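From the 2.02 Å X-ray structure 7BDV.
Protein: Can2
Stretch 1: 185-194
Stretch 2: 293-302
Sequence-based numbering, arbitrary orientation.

Stretch 1, residues 185-194: LGRLNWIAAQ
Stretch 2 (293-302) KTRHFTADGK

How do the two backbones meet? The helix, begun earlier in the chain, runs through Leu185 to Ala192, with hydrogen bonds such as Trp190 N to Gly186 O, 3.0 Å, while 293-302 is irregular (phi/psi -120/159 at Phe297, 94/-7 at Gly301). The CA atoms of Asn189 and Thr294 lie 7.6 Å apart, those of Ala193 and Arg295 5.9 Å, and those of Trp190 and Gly301 6.0 Å.

Which polar contact ties them together? The CA-to-CB bond of Asn189 (chi1 t, -152°) points toward the other stretch, and Asn189 ND2 donates a hydrogen bond to Thr294 O at 3.1 Å, angle 147°. Asn189 ND2 also sits at the Phe297 ring edge, 3.6 Å from Phe297 CZ.

What does Phe297 pack against? Its CA-to-CB bond (chi1 m, chi2 85°) points toward the helix, so the ring packs on Trp190 and Ala193. Trp190 CA makes a CH-pi contact over one face, 4.0 Å from the Phe297 ring centroid and 13° off the normal; Ala193 CB is 3.5 Å from Phe297 CE1. The Trp190 five-membered ring meets the Phe297 ring obliquely, planes at 46°.

Why is there glycine over one face of the indole? Trp190 (chi1 t, chi2 35°) receives Gly301 CA in a CH-pi contact, 3.5 Å from the Trp190 six-membered-ring centroid, 16° off the normal. An ideal CB on Gly301 would clash, 2.7 Å from Trp190 CE3, and the positive phi also favours glycine. Thr298 N and Thr298 OG1 (chi1 p) both donate hydrogen bonds to Lys302 O, at 3.0 and 3.2 Å.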

# COMPACT_ATOMS: atom_id res chain seq x y z
N LEU A 185 15.74 3.22 30.00
CA LEU A 185 14.83 4.15 29.29
C LEU A 185 13.64 3.38 28.72
O LEU A 185 12.51 3.88 28.81
CB LEU A 185 15.61 4.89 28.19
CG LEU A 185 16.42 6.09 28.67
CD1 LEU A 185 17.12 6.76 27.51
CD2 LEU A 185 15.54 7.10 29.41
N GLY A 186 13.89 2.18 28.18
CA GLY A 186 12.84 1.27 27.70
C GLY A 186 11.86 0.93 28.80
O GLY A 186 10.63 1.08 28.58
N ARG A 187 12.39 0.54 29.96
CA ARG A 187 11.63 0.18 31.18
C ARG A 187 10.80 1.38 31.64
O ARG A 187 9.61 1.17 31.94
CB ARG A 187 12.60 -0.28 32.28
CG ARG A 187 11.94 -0.68 33.58
CD ARG A 187 12.91 -1.17 34.64
NE ARG A 187 12.16 -1.29 35.89
CZ ARG A 187 12.04 -0.34 36.81
NH1 ARG A 187 12.65 0.82 36.67
NH2 ARG A 187 11.30 -0.54 37.88
N LEU A 188 11.38 2.58 31.71
CA LEU A 188 10.63 3.79 32.13
C LEU A 188 9.53 4.10 31.11
O LEU A 188 8.46 4.52 31.55
CB LEU A 188 11.59 4.97 32.29
CG LEU A 188 12.57 4.86 33.45
CD1 LEU A 188 13.51 6.06 33.48
CD2 LEU A 188 11.82 4.74 34.76
N ASN A 189 9.77 3.89 29.81
CA ASN A 189 8.78 4.08 28.71
C ASN A 189 7.56 3.20 28.99
O ASN A 189 6.42 3.67 28.86
CB ASN A 189 9.34 3.72 27.33
CG ASN A 189 8.74 4.46 26.15
OD1 ASN A 189 9.47 4.82 25.25
ND2 ASN A 189 7.43 4.69 26.11
N TRP A 190 7.81 1.94 29.35
CA TRP A 190 6.77 0.93 29.64
C TRP A 190 5.94 1.39 30.83
O TRP A 190 4.71 1.51 30.68
CB TRP A 190 7.42 -0.43 29.87
CG TRP A 190 6.42 -1.52 30.05
CD1 TRP A 190 5.21 -1.66 29.42
CD2 TRP A 190 6.57 -2.68 30.88
NE1 TRP A 190 4.59 -2.80 29.85
CE2 TRP A 190 5.39 -3.44 30.74
CE3 TRP A 190 7.58 -3.15 31.74
CZ2 TRP A 190 5.20 -4.64 31.42
CZ3 TRP A 190 7.39 -4.33 32.41
CH2 TRP A 190 6.22 -5.07 32.25
N ILE A 191 6.60 1.68 31.95
CA ILE A 191 5.98 2.21 33.19
C ILE A 191 5.08 3.40 32.84
O ILE A 191 3.96 3.46 33.34
CB ILE A 191 7.06 2.60 34.22
CG1 ILE A 191 7.73 1.37 34.84
CG2 ILE A 191 6.49 3.50 35.31
CD1 ILE A 191 9.11 1.69 35.37
N ALA A 192 5.58 4.34 32.04
CA ALA A 192 4.88 5.60 31.68
C ALA A 192 3.67 5.22 30.81
O ALA A 192 2.61 5.81 31.02
CB ALA A 192 5.81 6.56 30.98
N ALA A 193 3.83 4.24 29.91
CA ALA A 193 2.77 3.76 28.99
C ALA A 193 1.63 3.11 29.78
O ALA A 193 0.45 3.40 29.46
CB ALA A 193 3.33 2.79 27.98
N GLN A 194 1.97 2.28 30.77
CA GLN A 194 0.99 1.56 31.64
C GLN A 194 0.36 2.52 32.66
O GLN A 194 -0.57 2.08 33.35
CB GLN A 194 1.66 0.44 32.43
CG GLN A 194 2.25 -0.66 31.56
CD GLN A 194 3.22 -1.47 32.38
OE1 GLN A 194 4.44 -1.31 32.31
NE2 GLN A 194 2.67 -2.32 33.23
N LYS A 293 6.74 7.47 17.57
CA LYS A 293 6.03 7.15 18.83
C LYS A 293 6.42 5.75 19.33
O LYS A 293 6.34 4.81 18.54
CB LYS A 293 4.51 7.25 18.66
CG LYS A 293 3.92 8.60 19.04
N THR A 294 6.81 5.64 20.60
CA THR A 294 7.01 4.37 21.36
C THR A 294 5.90 4.28 22.40
O THR A 294 6.03 5.02 23.41
CB THR A 294 8.38 4.32 22.07
OG1 THR A 294 9.42 4.83 21.24
CG2 THR A 294 8.79 2.93 22.50
N ARG A 295 4.81 3.54 22.15
CA ARG A 295 3.67 3.42 23.13
C ARG A 295 3.00 2.04 23.13
O ARG A 295 2.07 1.89 23.91
CB ARG A 295 2.63 4.53 22.89
CG ARG A 295 3.25 5.92 22.90
CD ARG A 295 2.29 7.06 23.09
NE ARG A 295 2.95 8.29 22.66
CZ ARG A 295 2.33 9.38 22.20
NH1 ARG A 295 1.01 9.42 22.14
NH2 ARG A 295 3.04 10.42 21.80
N HIS A 296 3.42 1.09 22.29
CA HIS A 296 2.81 -0.26 22.18
C HIS A 296 3.80 -1.29 22.72
O HIS A 296 4.84 -1.49 22.07
N PHE A 297 3.50 -1.88 23.89
CA PHE A 297 4.30 -2.95 24.55
C PHE A 297 3.46 -4.23 24.71
O PHE A 297 2.22 -4.14 24.71
CB PHE A 297 4.82 -2.50 25.92
CG PHE A 297 5.59 -1.20 25.89
CD1 PHE A 297 4.93 0.01 25.95
CD2 PHE A 297 6.96 -1.20 25.72
CE1 PHE A 297 5.63 1.20 25.88
CE2 PHE A 297 7.66 -0.01 25.63
CZ PHE A 297 6.99 1.19 25.70
N THR A 298 4.15 -5.36 24.88
CA THR A 298 3.58 -6.67 25.30
C THR A 298 3.35 -6.66 26.81
O THR A 298 3.56 -5.60 27.43
CB THR A 298 4.52 -7.80 24.86
OG1 THR A 298 5.81 -7.57 25.44
CG2 THR A 298 4.64 -7.91 23.35
N ALA A 299 2.94 -7.80 27.40
CA ALA A 299 2.84 -8.02 28.86
C ALA A 299 4.24 -8.04 29.50
O ALA A 299 4.35 -7.64 30.68
N ASP A 300 5.26 -8.50 28.76
CA ASP A 300 6.66 -8.64 29.23
C ASP A 300 7.44 -7.32 29.07
O ASP A 300 8.61 -7.28 29.51
N GLY A 301 6.84 -6.30 28.45
CA GLY A 301 7.41 -4.93 28.37
C GLY A 301 8.20 -4.69 27.09
O GLY A 301 8.61 -3.54 26.87
N LYS A 302 8.44 -5.72 26.27
CA LYS A 302 9.10 -5.61 24.94
C LYS A 302 8.21 -4.80 23.99
O LYS A 302 6.97 -4.90 24.10
CB LYS A 302 9.40 -7.00 24.38